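PDB 3WYD: LC-Est1C from Uncultured organism, which probably hydrolyses carboxylic ester bonds, as the C-terminal esterase domain, of alpha/beta hydrolase fold, of a larger metagenome-derived enzyme. Local coordinates for residues Tyr121-Ile126 and Leu137-Gly142; Tyr23-Pro28 and Gly70-Cys75; Arg172-Val177 and Tyr189-Gly194. One frame throughout, in Å; residues are numbered along the deposited sequence.

Contact 1. Residues Tyr121-Ile126 and Leu137-Gly142; sequences YGTWSI and LAPVAG
Pro139 lays its CG squarely over the six-membered ring of Trp124, 3.4 Å from the ring centroid and only 9° off the ring normal, a CH-pi contact with the pyrrolidine ring set at about a right angle to the indole. CB of Pro139 sits over the CE3-CZ3 side of the same face, while the CZ3 edge of the indole reaches toward Gly142, with Trp124 CZ3 4.1 Å from Gly142 C. The polar end of the indole is fixed as well, since NE1 is hydrogen-bonded to Gln157. Were Trp124 an alanine, the Pro139 ring would probably lose its flat partner and Gln157 its indole donor. One residue earlier, Thr123 points its methyl at the strand because CG2 is anti to the backbone N (the OG1 chi1 is -66°); CG2 lies 3.9 Å from Leu137 CB, and OG1 turns back to the carbonyl oxygen of Gly119.

Helix 118-129 and strand 136-140 are the second and third elements of a beta-alpha-beta crossover in the alpha/beta hydrolase fold, the helix starting from what is probably the nucleophile elbow, at Ser117. The segment axes approach to 7.4 Å at 141°. Toward the partly exposed end the packing thins to one tyrosine: Tyr121 presents a ring face to the Gly142 backbone, its CE1 3.7 Å from Gly142 C. A beta carbon on Gly142 would lie 2.8 Å from Tyr121 N, too close to fit. Here Tyr121 also packs on Gly47 of the second subunit.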
loop_
_atom_site.group_PDB
_atom_site.type_symbol
_atom_site.label_atom_id
_atom_site.label_comp_id
_atom_site.label_asym_id
_atom_site.label_seq_id
_atom_site.Cartn_x
_atom_site.Cartn_y
_atom_site.Cartn_z
ATOM N N TYR A 121 -5.095 -6.088 -1.808
ATOM C CA TYR A 121 -3.878 -6.899 -1.653
ATOM C C TYR A 121 -3.908 -7.698 -0.365
ATOM O O TYR A 121 -3.632 -8.901 -0.377
ATOM C CB TYR A 121 -2.644 -5.979 -1.659
ATOM C CG TYR A 121 -2.133 -5.600 -3.054
ATOM C CD1 TYR A 121 -2.631 -4.503 -3.719
ATOM C CD2 TYR A 121 -1.148 -6.363 -3.687
ATOM C CE1 TYR A 121 -2.186 -4.166 -5.007
ATOM C CE2 TYR A 121 -0.711 -6.041 -4.987
ATOM C CZ TYR A 121 -1.277 -4.962 -5.650
ATOM O OH TYR A 121 -0.908 -4.615 -6.911
ATOM N N GLY A 122 -4.340 -7.059 0.714
ATOM C CA GLY A 122 -4.413 -7.747 1.988
ATOM C C GLY A 122 -5.402 -8.881 2.009
ATOM O O GLY A 122 -5.170 -9.914 2.629
ATOM N N THR A 123 -6.553 -8.676 1.370
ATOM C CA THR A 123 -7.551 -9.755 1.305
ATOM C C THR A 123 -6.940 -11.027 0.717
ATOM O O THR A 123 -7.125 -12.123 1.256
ATOM C CB THR A 123 -8.776 -9.323 0.471
ATOM O OG1 THR A 123 -9.461 -8.264 1.146
ATOM C CG2 THR A 123 -9.792 -10.440 0.277
ATOM N N TRP A 124 -6.269 -10.889 -0.413
ATOM C CA TRP A 124 -5.644 -12.076 -0.996
ATOM C C TRP A 124 -4.482 -12.609 -0.173
ATOM O O TRP A 124 -4.375 -13.833 -0.008
ATOM C CB TRP A 124 -5.149 -11.780 -2.414
ATOM C CG TRP A 124 -6.166 -12.158 -3.506
ATOM C CD1 TRP A 124 -6.890 -13.311 -3.570
ATOM C CD2 TRP A 124 -6.541 -11.379 -4.655
ATOM N NE1 TRP A 124 -7.678 -13.310 -4.703
ATOM C CE2 TRP A 124 -7.415 -12.174 -5.434
ATOM C CE3 TRP A 124 -6.125 -10.134 -5.155
ATOM C CZ2 TRP A 124 -7.902 -11.748 -6.696
ATOM C CZ3 TRP A 124 -6.643 -9.668 -6.380
ATOM C CH2 TRP A 124 -7.559 -10.483 -7.120
ATOM N N SER A 125 -3.588 -11.733 0.264
ATOM C CA SER A 125 -2.380 -12.266 0.933
ATOM C C SER A 125 -2.700 -12.918 2.266
ATOM O O SER A 125 -2.125 -13.982 2.612
ATOM C CB SER A 125 -1.296 -11.209 1.070
ATOM O OG SER A 125 -1.714 -10.154 1.871
ATOM N N ILE A 126 -3.612 -12.331 3.033
ATOM C CA ILE A 126 -3.991 -12.939 4.307
ATOM C C ILE A 126 -4.671 -14.276 4.112
ATOM O O ILE A 126 -4.413 -15.230 4.819
ATOM C CB ILE A 126 -4.803 -11.968 5.158
ATOM C CG1 ILE A 126 -3.931 -10.765 5.504
ATOM C CG2 ILE A 126 -5.472 -12.676 6.376
ATOM C CD1 ILE A 126 -4.823 -9.641 6.163
ATOM N N LEU A 137 -14.144 -14.380 -0.444
ATOM C CA LEU A 137 -13.304 -13.178 -0.453
ATOM C C LEU A 137 -13.784 -12.200 -1.503
ATOM O O LEU A 137 -14.311 -12.614 -2.541
ATOM C CB LEU A 137 -11.848 -13.521 -0.801
ATOM C CG LEU A 137 -11.202 -14.602 0.063
ATOM C CD1 LEU A 137 -9.887 -15.023 -0.617
ATOM C CD2 LEU A 137 -10.935 -14.107 1.461
ATOM N N ALA A 138 -13.537 -10.898 -1.311
ATOM C CA ALA A 138 -13.850 -9.900 -2.348
ATOM C C ALA A 138 -12.772 -8.805 -2.368
ATOM O O ALA A 138 -12.958 -7.702 -1.813
ATOM C CB ALA A 138 -15.256 -9.307 -2.115
ATOM N N PRO A 139 -11.646 -9.075 -3.038
ATOM C CA PRO A 139 -10.653 -7.996 -3.221
ATOM C C PRO A 139 -11.046 -6.979 -4.287
ATOM O O PRO A 139 -11.442 -7.352 -5.431
ATOM C CB PRO A 139 -9.379 -8.750 -3.627
ATOM C CG PRO A 139 -9.914 -10.017 -4.264
ATOM C CD PRO A 139 -11.209 -10.362 -3.597
ATOM N N VAL A 140 -10.899 -5.703 -3.934
ATOM C CA VAL A 140 -11.295 -4.600 -4.820
ATOM C C VAL A 140 -10.071 -3.725 -5.142
ATOM O O VAL A 140 -9.434 -3.198 -4.225
ATOM C CB VAL A 140 -12.388 -3.744 -4.132
ATOM C CG1 VAL A 140 -12.808 -2.592 -5.052
ATOM C CG2 VAL A 140 -13.621 -4.648 -3.807
ATOM N N ALA A 141 -9.747 -3.605 -6.433
ATOM C CA ALA A 141 -8.630 -2.778 -6.914
ATOM C C ALA A 141 -7.324 -3.170 -6.234
ATOM O O ALA A 141 -6.485 -2.337 -5.885
ATOM C CB ALA A 141 -8.955 -1.251 -6.776
ATOM N N GLY A 142 -7.140 -4.488 -6.126
ATOM C CA GLY A 142 -5.908 -5.043 -5.557
ATOM C C GLY A 142 -5.092 -5.858 -6.530
ATOM O O GLY A 142 -5.083 -5.629 -7.738
#

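Contact 2. Residues Tyr23-Pro28 and Gly70-Cys75; sequences YRLYVP and GYIVAC
Arg24 and Cys75 face each other as a hydrogen-bonded antiparallel pair: Arg24 N donates to Cys75 O at 3.0 Å and Cys75 N to Arg24 O at 2.8 Å. Tyr26 and Val73 repeat the pattern, Tyr26 N to Val73 O being 2.8 Å. Between them, Leu25 and Ala74 form the non-hydrogen-bonded pair. CA-H...O contacts supplement this ladder, among them Leu25 CA to Val73 O at 3.3 Å.

Apolar contacts divide between the two faces. On one, Leu25 swings CG anti to its own N (chi1 -155°), bringing CD1 to 3.8 Å from Ala74 CB and close to Ile72 CG2; Val100 of helix 88-103 packs on Leu25. On the other, Tyr26 CB meets Val73 CB at 4.0 Å, whereas the Tyr26 ring runs on to helix 57-69, where OH hydrogen-bonds Glu67. Beyond the paired residues, Pro28 sets CG 3.1 Å from Tyr71 O, a buried carbonyl oxygen with no hydrogen-bonding partner in the model, and CD against Ile72 CG1.

Strand 23-26 is outermost in the sheet of this chain and runs against strand 72-76, whose other neighbour, 37-43, is parallel to it: the antiparallel edge of an otherwise parallel alpha/beta hydrolase sheet.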
loop_
_atom_site.group_PDB
_atom_site.type_symbol
_atom_site.label_atom_id
_atom_site.label_comp_id
_atom_site.label_asym_id
_atom_site.label_seq_id
_atom_site.Cartn_x
_atom_site.Cartn_y
_atom_site.Cartn_z
ATOM N N TYR A 23 -9.302 -1.576 16.310
ATOM C CA TYR A 23 -10.208 -1.849 15.220
ATOM C C TYR A 23 -11.557 -1.255 15.531
ATOM O O TYR A 23 -11.807 -0.848 16.688
ATOM C CB TYR A 23 -10.296 -3.353 14.924
ATOM C CG TYR A 23 -10.825 -4.199 16.051
ATOM C CD1 TYR A 23 -9.971 -4.658 17.045
ATOM C CD2 TYR A 23 -12.117 -4.625 16.059
ATOM C CE1 TYR A 23 -10.418 -5.561 18.024
ATOM C CE2 TYR A 23 -12.586 -5.480 17.025
ATOM C CZ TYR A 23 -11.721 -5.944 18.002
ATOM O OH TYR A 23 -12.215 -6.778 18.981
ATOM N N ARG A 24 -12.403 -1.114 14.521
ATOM C CA ARG A 24 -13.781 -0.686 14.696
ATOM C C ARG A 24 -14.696 -1.856 14.438
ATOM O O ARG A 24 -14.389 -2.737 13.630
ATOM C CB ARG A 24 -14.150 0.467 13.747
ATOM C CG ARG A 24 -13.441 1.770 14.074
ATOM C CD ARG A 24 -14.165 2.516 15.211
ATOM N NE ARG A 24 -15.627 2.619 15.083
ATOM C CZ ARG A 24 -16.282 3.593 14.453
ATOM N NH1 ARG A 24 -15.632 4.553 13.807
ATOM N NH2 ARG A 24 -17.608 3.635 14.474
ATOM N N LEU A 25 -15.820 -1.872 15.118
ATOM C CA LEU A 25 -16.767 -2.944 15.015
ATOM C C LEU A 25 -18.158 -2.396 14.691
ATOM O O LEU A 25 -18.584 -1.373 15.259
ATOM C CB LEU A 25 -16.770 -3.710 16.332
ATOM C CG LEU A 25 -17.194 -5.161 16.362
ATOM C CD1 LEU A 25 -16.342 -6.089 15.516
ATOM C CD2 LEU A 25 -17.087 -5.550 17.838
ATOM N N TYR A 26 -18.840 -2.989 13.714
ATOM C CA TYR A 26 -20.279 -2.773 13.541
ATOM C C TYR A 26 -21.046 -4.001 13.952
ATOM O O TYR A 26 -20.773 -5.099 13.476
ATOM C CB TYR A 26 -20.654 -2.445 12.083
ATOM C CG TYR A 26 -22.130 -2.074 11.965
ATOM C CD1 TYR A 26 -22.560 -0.798 12.320
ATOM C CD2 TYR A 26 -23.094 -3.037 11.679
ATOM C CE1 TYR A 26 -23.918 -0.473 12.296
ATOM C CE2 TYR A 26 -24.446 -2.732 11.675
ATOM C CZ TYR A 26 -24.849 -1.441 12.015
ATOM O OH TYR A 26 -26.197 -1.133 12.012
ATOM N N VAL A 27 -22.075 -3.829 14.808
ATOM C CA VAL A 27 -22.911 -4.948 15.295
ATOM C C VAL A 27 -24.387 -4.659 14.948
ATOM O O VAL A 27 -24.927 -3.606 15.350
ATOM C CB VAL A 27 -22.730 -5.131 16.837
ATOM C CG1 VAL A 27 -23.663 -6.218 17.401
ATOM C CG2 VAL A 27 -21.305 -5.492 17.173
ATOM N N PRO A 28 -25.016 -5.502 14.111
ATOM C CA PRO A 28 -26.397 -5.213 13.693
ATOM C C PRO A 28 -27.362 -5.140 14.856
ATOM O O PRO A 28 -27.130 -5.743 15.900
ATOM C CB PRO A 28 -26.781 -6.396 12.808
ATOM C CG PRO A 28 -25.478 -6.928 12.333
ATOM C CD PRO A 28 -24.486 -6.682 13.408
ATOM N N GLY A 70 -27.494 -8.371 8.237
ATOM C CA GLY A 70 -27.157 -9.000 9.516
ATOM C C GLY A 70 -25.738 -9.528 9.642
ATOM O O GLY A 70 -25.525 -10.605 10.152
ATOM N N TYR A 71 -24.774 -8.712 9.247
ATOM C CA TYR A 71 -23.365 -9.053 9.435
ATOM C C TYR A 71 -22.750 -8.227 10.532
ATOM O O TYR A 71 -22.954 -7.001 10.538
ATOM C CB TYR A 71 -22.564 -8.701 8.160
ATOM C CG TYR A 71 -22.800 -9.614 6.986
ATOM C CD1 TYR A 71 -23.960 -9.533 6.197
ATOM C CD2 TYR A 71 -21.906 -10.655 6.734
ATOM C CE1 TYR A 71 -24.177 -10.425 5.145
ATOM C CE2 TYR A 71 -22.116 -11.544 5.704
ATOM C CZ TYR A 71 -23.221 -11.438 4.900
ATOM O OH TYR A 71 -23.411 -12.280 3.837
ATOM N N ILE A 72 -21.937 -8.840 11.390
ATOM C CA ILE A 72 -20.992 -8.110 12.221
ATOM C C ILE A 72 -19.814 -7.747 11.311
ATOM O O ILE A 72 -19.477 -8.555 10.434
ATOM C CB ILE A 72 -20.492 -8.967 13.400
ATOM C CG1 ILE A 72 -21.672 -9.168 14.356
ATOM C CG2 ILE A 72 -19.362 -8.319 14.112
ATOM C CD1 ILE A 72 -21.393 -10.148 15.476
ATOM N N VAL A 73 -19.342 -6.493 11.360
ATOM C CA VAL A 73 -18.183 -6.061 10.533
ATOM C C VAL A 73 -17.055 -5.652 11.464
ATOM O O VAL A 73 -17.273 -4.890 12.416
ATOM C CB VAL A 73 -18.539 -4.845 9.640
ATOM C CG1 VAL A 73 -17.330 -4.470 8.740
ATOM C CG2 VAL A 73 -19.786 -5.135 8.787
ATOM N N ALA A 74 -15.843 -6.133 11.215
ATOM C CA ALA A 74 -14.662 -5.615 11.890
ATOM C C ALA A 74 -13.722 -4.966 10.909
ATOM O O ALA A 74 -13.404 -5.545 9.853
ATOM C CB ALA A 74 -13.914 -6.745 12.681
ATOM N N CYS A 75 -13.239 -3.793 11.268
ATOM C CA CYS A 75 -12.333 -3.014 10.397
ATOM C C CYS A 75 -11.023 -2.792 11.113
ATOM O O CYS A 75 -10.929 -1.890 11.983
ATOM C CB CYS A 75 -12.994 -1.665 10.119
ATOM S SG CYS A 75 -14.543 -1.845 9.216
#

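Contact 3. Residues Arg172-Val177 and Tyr189-Gly194; sequences RSRVMV and YIEIPG
At one edge of the central sheet, helix 171-181 meets strand 187-192, the outermost strand of the chain on this side, chiefly through Arg174, Val177, Tyr189 and Glu191. Arg174 takes Glu191 side-on in a two-pronged salt bridge: NE donates to OE1 and NH2 to OE2, each over 2.9 Å and nearly straight at 171°. Both oxygens lie close to the guanidinium plane and are met on their syn side, but the carboxylate is rolled, its plane 33° from that of the guanidinium. OE1 also accepts from Tyr189 OH, 2.7 Å away, through its anti lone pair. Three bonds thus fix the rotation of the carboxylate and would be expected to favour its ionised form.

Helix and strand are the last two elements of a beta-alpha-beta crossover that starts from strand 157-162, and the segments run nearly antiparallel with axes 10.3 Å apart, a gap bridged by long side chains. Tyr189 stretches across it with CG anti to the backbone N (chi1 174°). In a CH-pi contact, Val177 CG2 sits over one ring face, offset toward the rim, 3.7 Å from Tyr189 CG. Near the phenol end, Arg174 CG is 3.7 Å from Tyr189 OH, and Ser173 CB lies 3.9 Å from that oxygen. The Ser173 hydroxyl turns elsewhere, to a hydrogen bond with ND1 of His161 on strand 157-162.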
loop_
_atom_site.group_PDB
_atom_site.type_symbol
_atom_site.label_atom_id
_atom_site.label_comp_id
_atom_site.label_asym_id
_atom_site.label_seq_id
_atom_site.Cartn_x
_atom_site.Cartn_y
_atom_site.Cartn_z
ATOM N N ARG A 172 -3.293 -6.195 -12.652
ATOM C CA ARG A 172 -2.997 -6.850 -11.357
ATOM C C ARG A 172 -4.166 -7.728 -10.912
ATOM O O ARG A 172 -3.919 -8.813 -10.351
ATOM C CB ARG A 172 -2.630 -5.819 -10.273
ATOM C CG ARG A 172 -1.425 -4.953 -10.606
ATOM C CD ARG A 172 -0.143 -5.796 -10.847
ATOM N NE ARG A 172 0.963 -4.910 -11.172
ATOM C CZ ARG A 172 1.178 -4.401 -12.380
ATOM N NH1 ARG A 172 0.563 -4.902 -13.451
ATOM N NH2 ARG A 172 2.107 -3.464 -12.554
ATOM N N SER A 173 -5.416 -7.367 -11.244
ATOM C CA SER A 173 -6.518 -8.277 -10.948
ATOM C C SER A 173 -6.621 -9.317 -12.062
ATOM O O SER A 173 -6.973 -10.479 -11.804
ATOM C CB SER A 173 -7.842 -7.532 -10.794
ATOM O OG SER A 173 -7.954 -7.020 -9.485
ATOM N N ARG A 174 -6.413 -8.906 -13.315
ATOM C CA ARG A 174 -6.621 -9.854 -14.419
ATOM C C ARG A 174 -5.736 -11.074 -14.237
ATOM O O ARG A 174 -6.183 -12.191 -14.489
ATOM C CB ARG A 174 -6.339 -9.180 -15.754
ATOM C CG ARG A 174 -7.329 -8.140 -16.165
ATOM C CD ARG A 174 -6.872 -7.455 -17.467
ATOM N NE ARG A 174 -7.873 -6.521 -17.954
ATOM C CZ ARG A 174 -7.662 -5.622 -18.917
ATOM N NH1 ARG A 174 -6.457 -5.520 -19.470
ATOM N NH2 ARG A 174 -8.621 -4.764 -19.226
ATOM N N VAL A 175 -4.487 -10.892 -13.833
ATOM C CA VAL A 175 -3.587 -12.042 -13.727
ATOM C C VAL A 175 -4.011 -12.990 -12.603
ATOM O O VAL A 175 -3.796 -14.201 -12.688
ATOM C CB VAL A 175 -2.123 -11.655 -13.607
ATOM C CG1 VAL A 175 -1.659 -10.948 -14.910
ATOM C CG2 VAL A 175 -1.859 -10.820 -12.361
ATOM N N MET A 176 -4.635 -12.445 -11.554
ATOM C CA MET A 176 -5.081 -13.274 -10.447
ATOM C C MET A 176 -6.314 -14.090 -10.826
ATOM O O MET A 176 -6.387 -15.257 -10.555
ATOM C CB MET A 176 -5.444 -12.383 -9.259
ATOM C CG MET A 176 -4.313 -11.554 -8.698
ATOM S SD MET A 176 -2.951 -12.525 -7.982
ATOM C CE MET A 176 -3.570 -12.694 -6.312
ATOM N N VAL A 177 -7.241 -13.458 -11.536
ATOM C CA VAL A 177 -8.433 -14.140 -12.051
ATOM C C VAL A 177 -8.003 -15.248 -13.026
ATOM O O VAL A 177 -8.543 -16.355 -12.956
ATOM C CB VAL A 177 -9.378 -13.144 -12.740
ATOM C CG1 VAL A 177 -10.572 -13.878 -13.382
ATOM C CG2 VAL A 177 -9.908 -12.135 -11.739
ATOM N N TYR A 189 -15.616 -12.054 -11.779
ATOM C CA TYR A 189 -14.764 -10.883 -11.895
ATOM C C TYR A 189 -15.605 -9.786 -12.522
ATOM O O TYR A 189 -16.105 -9.929 -13.657
ATOM C CB TYR A 189 -13.573 -11.223 -12.790
ATOM C CG TYR A 189 -12.643 -10.060 -13.142
ATOM C CD1 TYR A 189 -12.377 -9.068 -12.198
ATOM C CD2 TYR A 189 -12.006 -9.985 -14.396
ATOM C CE1 TYR A 189 -11.484 -8.010 -12.515
ATOM C CE2 TYR A 189 -11.112 -8.950 -14.678
ATOM C CZ TYR A 189 -10.894 -7.973 -13.732
ATOM O OH TYR A 189 -10.039 -6.928 -14.008
ATOM N N ILE A 190 -15.711 -8.690 -11.779
ATOM C CA ILE A 190 -16.384 -7.456 -12.248
ATOM C C ILE A 190 -15.305 -6.483 -12.632
ATOM O O ILE A 190 -14.721 -5.789 -11.789
ATOM C CB ILE A 190 -17.341 -6.878 -11.185
ATOM C CG1 ILE A 190 -18.419 -7.916 -10.837
ATOM C CG2 ILE A 190 -17.987 -5.541 -11.708
ATOM C CD1 ILE A 190 -19.291 -7.522 -9.654
ATOM N N GLU A 191 -15.058 -6.374 -13.936
ATOM C CA GLU A 191 -14.138 -5.362 -14.434
ATOM C C GLU A 191 -14.969 -4.189 -14.955
ATOM O O GLU A 191 -15.842 -4.385 -15.821
ATOM C CB GLU A 191 -13.267 -5.901 -15.535
ATOM C CG GLU A 191 -12.164 -4.899 -15.890
ATOM C CD GLU A 191 -11.226 -5.413 -16.945
ATOM O OE1 GLU A 191 -10.455 -6.352 -16.661
ATOM O OE2 GLU A 191 -11.262 -4.903 -18.090
ATOM N N ILE A 192 -14.769 -3.000 -14.367
ATOM C CA ILE A 192 -15.665 -1.870 -14.653
ATOM C C ILE A 192 -15.080 -0.964 -15.713
ATOM O O ILE A 192 -13.992 -0.398 -15.537
ATOM C CB ILE A 192 -15.930 -1.076 -13.390
ATOM C CG1 ILE A 192 -16.667 -1.966 -12.400
ATOM C CG2 ILE A 192 -16.717 0.230 -13.712
ATOM C CD1 ILE A 192 -16.827 -1.418 -11.015
ATOM N N PRO A 193 -15.693 -0.943 -16.899
ATOM C CA PRO A 193 -15.139 -0.095 -17.961
ATOM C C PRO A 193 -15.122 1.376 -17.593
ATOM O O PRO A 193 -16.125 1.891 -17.099
ATOM C CB PRO A 193 -16.110 -0.354 -19.143
ATOM C CG PRO A 193 -16.741 -1.636 -18.848
ATOM C CD PRO A 193 -16.839 -1.761 -17.354
ATOM N N GLY A 194 -13.932 1.969 -17.688
ATOM C CA GLY A 194 -13.684 3.356 -17.258
ATOM C C GLY A 194 -13.459 3.508 -15.754
ATOM O O GLY A 194 -13.206 4.628 -15.272
#

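All three contacts build on one sheet, contact 2 at one edge strand, contact 3 at the other and contact 1 inside it. Contacts 1 and 3 have centres about 12 Å apart and touch: Trp124 CH2 lies 3.6 Å from Met176 CB, and Gly142 O is 3.5 Å from Arg172 CB, so helix 171-181 meets both helix 118-129 and the loop at Gly142. Contact 2 stands apart, its centre about 18 Å from that of contact 1 and about 28 Å from that of contact 3. The probable catalytic triad, Ser117, His197 and Asp165, lies close to contacts 1 and 3: Ala141 touches Asp165, Thr123 packs against residues of the probable nucleophile elbow, and Ser173 lies near the triad without touching it.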